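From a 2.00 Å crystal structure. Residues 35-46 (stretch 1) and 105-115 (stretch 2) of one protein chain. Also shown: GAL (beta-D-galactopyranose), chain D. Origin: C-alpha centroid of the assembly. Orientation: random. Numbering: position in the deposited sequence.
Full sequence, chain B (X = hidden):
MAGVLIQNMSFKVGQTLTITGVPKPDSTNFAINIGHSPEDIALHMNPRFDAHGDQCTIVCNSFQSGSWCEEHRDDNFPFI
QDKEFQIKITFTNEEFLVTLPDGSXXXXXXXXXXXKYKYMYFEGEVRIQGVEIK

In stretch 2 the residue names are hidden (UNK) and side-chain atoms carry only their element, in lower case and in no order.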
# COMPACT_ATOMS: atom_id res chain seq x y z
N GLY B 35 -4.21 -9.33 -9.12
CA GLY B 35 -4.00 -9.86 -10.48
C GLY B 35 -2.88 -9.15 -11.20
O GLY B 35 -1.92 -8.76 -10.54
N HIS B 36 -2.99 -9.06 -12.52
CA HIS B 36 -1.98 -8.43 -13.41
C HIS B 36 -2.44 -7.04 -13.86
O HIS B 36 -1.60 -6.22 -14.13
CB HIS B 36 -1.69 -9.37 -14.60
CG HIS B 36 -1.05 -10.65 -14.20
ND1 HIS B 36 0.12 -10.70 -13.46
CD2 HIS B 36 -1.41 -11.94 -14.41
CE1 HIS B 36 0.46 -11.96 -13.25
NE2 HIS B 36 -0.47 -12.73 -13.81
N SER B 37 -3.74 -6.79 -13.95
CA SER B 37 -4.30 -5.57 -14.59
C SER B 37 -5.80 -5.52 -14.34
O SER B 37 -6.37 -6.52 -13.93
CB SER B 37 -4.05 -5.59 -16.08
OG SER B 37 -5.02 -6.42 -16.71
N PRO B 38 -6.49 -4.40 -14.65
CA PRO B 38 -7.95 -4.34 -14.50
C PRO B 38 -8.69 -5.43 -15.31
O PRO B 38 -9.78 -5.82 -14.91
CB PRO B 38 -8.27 -2.91 -14.97
CG PRO B 38 -6.98 -2.13 -14.79
CD PRO B 38 -5.90 -3.13 -15.10
N GLU B 39 -8.07 -5.97 -16.36
CA GLU B 39 -8.66 -6.97 -17.27
C GLU B 39 -8.18 -8.38 -16.93
O GLU B 39 -8.61 -9.30 -17.62
CB GLU B 39 -8.31 -6.66 -18.73
CG GLU B 39 -9.15 -5.55 -19.33
CD GLU B 39 -8.66 -4.14 -19.04
OE1 GLU B 39 -7.42 -3.97 -18.90
OE2 GLU B 39 -9.52 -3.22 -18.94
N ASP B 40 -7.34 -8.55 -15.91
CA ASP B 40 -6.79 -9.89 -15.56
C ASP B 40 -6.67 -9.96 -14.04
O ASP B 40 -5.62 -9.58 -13.52
CB ASP B 40 -5.49 -10.16 -16.33
CG ASP B 40 -4.97 -11.59 -16.25
OD1 ASP B 40 -5.65 -12.42 -15.64
OD2 ASP B 40 -3.88 -11.86 -16.81
N ILE B 41 -7.71 -10.43 -13.37
CA ILE B 41 -7.79 -10.51 -11.88
C ILE B 41 -7.84 -11.98 -11.50
O ILE B 41 -8.83 -12.62 -11.83
CB ILE B 41 -9.01 -9.75 -11.33
CG1 ILE B 41 -9.05 -8.31 -11.81
CG2 ILE B 41 -9.07 -9.83 -9.81
CD1 ILE B 41 -7.84 -7.52 -11.43
N ALA B 42 -6.84 -12.46 -10.77
CA ALA B 42 -6.68 -13.85 -10.30
C ALA B 42 -7.59 -14.15 -9.11
O ALA B 42 -8.12 -15.28 -9.02
CB ALA B 42 -5.24 -14.08 -9.94
N LEU B 43 -7.69 -13.19 -8.19
CA LEU B 43 -8.62 -13.22 -7.03
C LEU B 43 -9.41 -11.90 -6.93
O LEU B 43 -8.82 -10.84 -6.64
CB LEU B 43 -7.85 -13.46 -5.73
CG LEU B 43 -8.71 -13.34 -4.47
CD1 LEU B 43 -9.83 -14.37 -4.47
CD2 LEU B 43 -7.87 -13.49 -3.21
N HIS B 44 -10.73 -12.02 -7.07
CA HIS B 44 -11.74 -11.01 -6.73
C HIS B 44 -12.43 -11.48 -5.44
O HIS B 44 -13.13 -12.49 -5.50
CB HIS B 44 -12.71 -10.83 -7.88
CG HIS B 44 -13.92 -10.02 -7.56
ND1 HIS B 44 -13.91 -8.66 -7.61
CD2 HIS B 44 -15.19 -10.39 -7.24
CE1 HIS B 44 -15.12 -8.19 -7.35
NE2 HIS B 44 -15.94 -9.24 -7.09
N MET B 45 -12.20 -10.81 -4.33
CA MET B 45 -12.83 -11.22 -3.05
C MET B 45 -13.78 -10.12 -2.62
O MET B 45 -13.30 -8.99 -2.39
CB MET B 45 -11.79 -11.47 -1.96
CG MET B 45 -12.43 -11.87 -0.65
SD MET B 45 -11.25 -11.79 0.67
CE MET B 45 -12.37 -11.79 2.08
N ASN B 46 -15.06 -10.44 -2.51
CA ASN B 46 -16.15 -9.44 -2.50
C ASN B 46 -17.07 -9.75 -1.33
O ASN B 46 -18.11 -10.40 -1.49
CB ASN B 46 -16.79 -9.38 -3.89
CG ASN B 46 -17.93 -8.40 -4.01
OD1 ASN B 46 -18.90 -8.68 -4.71
ND2 ASN B 46 -17.83 -7.27 -3.32
N UNK B 105 -11.13 -19.45 7.47
CA UNK B 105 -10.34 -19.48 6.20
C UNK B 105 -11.25 -19.65 4.99
O UNK B 105 -12.29 -20.33 5.12
o UNK B 105 -7.54 -22.68 6.45
c UNK B 105 -9.36 -20.64 6.16
o UNK B 105 -6.29 -21.57 7.88
c UNK B 105 -7.28 -21.67 7.17
c UNK B 105 -8.21 -20.48 7.12
N UNK B 106 -10.81 -19.13 3.85
CA UNK B 106 -11.43 -19.32 2.51
C UNK B 106 -10.33 -19.88 1.61
O UNK B 106 -9.22 -19.30 1.62
c UNK B 106 -12.99 -17.35 2.83
c UNK B 106 -11.97 -18.01 1.92
c UNK B 106 -13.41 -15.95 2.40
c UNK B 106 -12.54 -18.23 0.52
N UNK B 107 -10.63 -20.94 0.86
CA UNK B 107 -9.72 -21.54 -0.14
C UNK B 107 -10.29 -21.17 -1.49
O UNK B 107 -11.45 -21.47 -1.71
n UNK B 107 -9.59 -23.31 2.55
c UNK B 107 -7.79 -24.07 1.55
c UNK B 107 -8.77 -23.75 3.50
n UNK B 107 -7.65 -24.22 2.90
c UNK B 107 -9.64 -23.07 0.04
c UNK B 107 -8.99 -23.49 1.31
N UNK B 108 -9.55 -20.46 -2.33
CA UNK B 108 -9.99 -20.10 -3.70
C UNK B 108 -8.88 -20.48 -4.67
O UNK B 108 -7.74 -20.09 -4.45
c UNK B 108 -10.85 -18.24 -5.18
c UNK B 108 -10.37 -18.62 -3.80
c UNK B 108 -9.96 -17.79 -6.14
c UNK B 108 -12.58 -18.15 -6.85
c UNK B 108 -11.69 -17.67 -7.78
c UNK B 108 -10.38 -17.49 -7.42
c UNK B 108 -12.16 -18.43 -5.55
N UNK B 109 -9.15 -21.25 -5.74
CA UNK B 109 -8.10 -21.64 -6.66
C UNK B 109 -7.45 -20.45 -7.36
O UNK B 109 -8.12 -19.51 -7.80
c UNK B 109 -10.22 -22.10 -7.63
c UNK B 109 -10.46 -21.76 -6.17
c UNK B 109 -8.80 -22.58 -7.65
N UNK B 110 -6.13 -20.55 -7.50
CA UNK B 110 -5.31 -19.68 -8.36
C UNK B 110 -5.40 -20.16 -9.81
O UNK B 110 -4.38 -20.68 -10.32
n UNK B 110 -3.61 -17.71 -9.31
c UNK B 110 -3.87 -19.62 -7.84
c UNK B 110 -3.01 -18.61 -8.54
o UNK B 110 -1.79 -18.66 -8.41
N UNK B 111 -6.54 -19.91 -10.45
CA UNK B 111 -6.83 -20.36 -11.85
C UNK B 111 -5.86 -19.69 -12.83
O UNK B 111 -5.46 -20.38 -13.79
c UNK B 111 -12.87 -19.94 -10.54
c UNK B 111 -8.26 -20.04 -12.28
n UNK B 111 -13.83 -20.63 -9.95
c UNK B 111 -9.31 -20.66 -11.38
c UNK B 111 -10.60 -19.89 -11.50
n UNK B 111 -11.72 -20.54 -10.85
n UNK B 111 -13.04 -18.65 -10.77
N UNK B 112 -5.51 -18.42 -12.61
CA UNK B 112 -4.56 -17.69 -13.50
C UNK B 112 -3.19 -18.39 -13.45
O UNK B 112 -2.50 -18.33 -14.43
c UNK B 112 -4.52 -16.20 -13.16
c UNK B 112 -3.53 -15.36 -13.98
o UNK B 112 -3.12 -14.59 -16.22
n UNK B 112 -5.09 -15.54 -15.80
c UNK B 112 -3.89 -15.14 -15.43
N UNK B 113 -2.82 -19.00 -12.33
CA UNK B 113 -1.64 -19.89 -12.24
C UNK B 113 -0.33 -19.16 -11.97
O UNK B 113 0.67 -19.87 -11.75
N UNK B 114 -0.29 -17.82 -12.00
CA UNK B 114 0.99 -17.07 -11.88
C UNK B 114 1.49 -17.19 -10.44
O UNK B 114 0.68 -17.49 -9.54
o UNK B 114 0.17 -15.56 -13.57
c UNK B 114 0.89 -15.65 -12.35
N UNK B 115 2.81 -17.03 -10.26
CA UNK B 115 3.51 -17.02 -8.95
C UNK B 115 3.79 -15.59 -8.49
O UNK B 115 4.31 -15.45 -7.37
o UNK B 115 6.69 -20.28 -8.71
c UNK B 115 5.76 -20.17 -9.52
c UNK B 115 4.81 -17.82 -9.06
c UNK B 115 4.56 -19.33 -9.11
o UNK B 115 5.75 -20.69 -10.66
C1 GAL D . -21.14 -9.98 -10.12
C2 GAL D . -20.85 -8.58 -9.65
C3 GAL D . -19.39 -8.24 -9.91
C4 GAL D . -18.49 -9.30 -9.28
C5 GAL D . -18.90 -10.69 -9.83
C6 GAL D . -18.11 -11.87 -9.22
O2 GAL D . -21.71 -7.72 -10.41
O3 GAL D . -19.09 -6.97 -9.37
O4 GAL D . -18.69 -9.20 -7.87
O5 GAL D . -20.28 -10.93 -9.54
O6 GAL D . -18.67 -13.13 -9.61
O HOH W 1 -7.59 -17.11 -10.91

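Position 105 carries three carbons in a row, the third bearing two oxygens, out of reach of stretch 1: a carboxylate on a two-carbon stem, Glu105. It opens the strand, and its charge suits an exposed site.

Position 106 has four carbons forked at the first, one arm two carbons long and reaching Met45, which defines Ile106. Its CA-to-CB bond points toward stretch 1, and CD1 lies 4.3 Å from CE of Met45, an apolar contact fitting a buried, branched aliphatic.

At 107 one carbon leads to a five-membered ring of three carbons and two nitrogens, touching nothing on stretch 1: His107. A polar imidazole is at ease in this exposed position.

Position 108 bears one carbon and a six-carbon ring without a hydroxyl, lying against Leu43 and the carbonyl of Ala42: Phe108. The ring is buried, with CD2 3.8 Å from CD1 of Leu43. The carbonyl O of Ala42 lies near the ring plane, at its edge, 3.5 Å from CE2, where the weakly positive ring hydrogens can face an oxygen.

At 109 three carbons close a ring onto the backbone nitrogen, the CA-to-CB bond pointing away from stretch 1: Pro109. It ends the strand; its ring suits the phi of -63° and leaves no N-H to donate.

Position 110 has two carbons, the second carrying one oxygen and one nitrogen, beside Ala42: the short amide Asn110. It begins a type I turn closed by a weak hydrogen bond from N of 113 to O of Asn110, 3.0 Å long.

At 111 three carbons lead to a nitrogen and a carbon with two more nitrogens, a guanidinium: Arg111. This donor-rich group suits a site where both terminal nitrogens are hydrogen-bonded elsewhere in the structure.

Position 112 has three carbons, the third with one oxygen and one nitrogen, touching Ala42, Asp40 and His36: Gln112. Its CB packs 3.9 Å from CB of Ala42, while the longer amide extends to the carboxylate of Asp40.

Position 113 has no side chain, hence Gly113; its phi of 86° favours glycine.

At 114 one carbon carries one oxygen, which meets His36: Ser114. OG is 2.9 Å from NE2 of His36 in a hydrogen bond near the imidazole plane, where a ring nitrogen can donate or accept.

Position 115 repeats 105's atoms, clear of stretch 1: Glu115, charged and exposed.

The contact thus has two parts. Strand residues Ile106 and Phe108 pack against Met45 and Leu43, while the following loop brings polar groups to Asp40 and His36. A water donates to O of Ala42 (2.7 Å) and accepts from N of Gln112 (3.0 Å), bridging backbones that do not bond directly.

Stretch 2 (105-115) EIHFPNRQGSE
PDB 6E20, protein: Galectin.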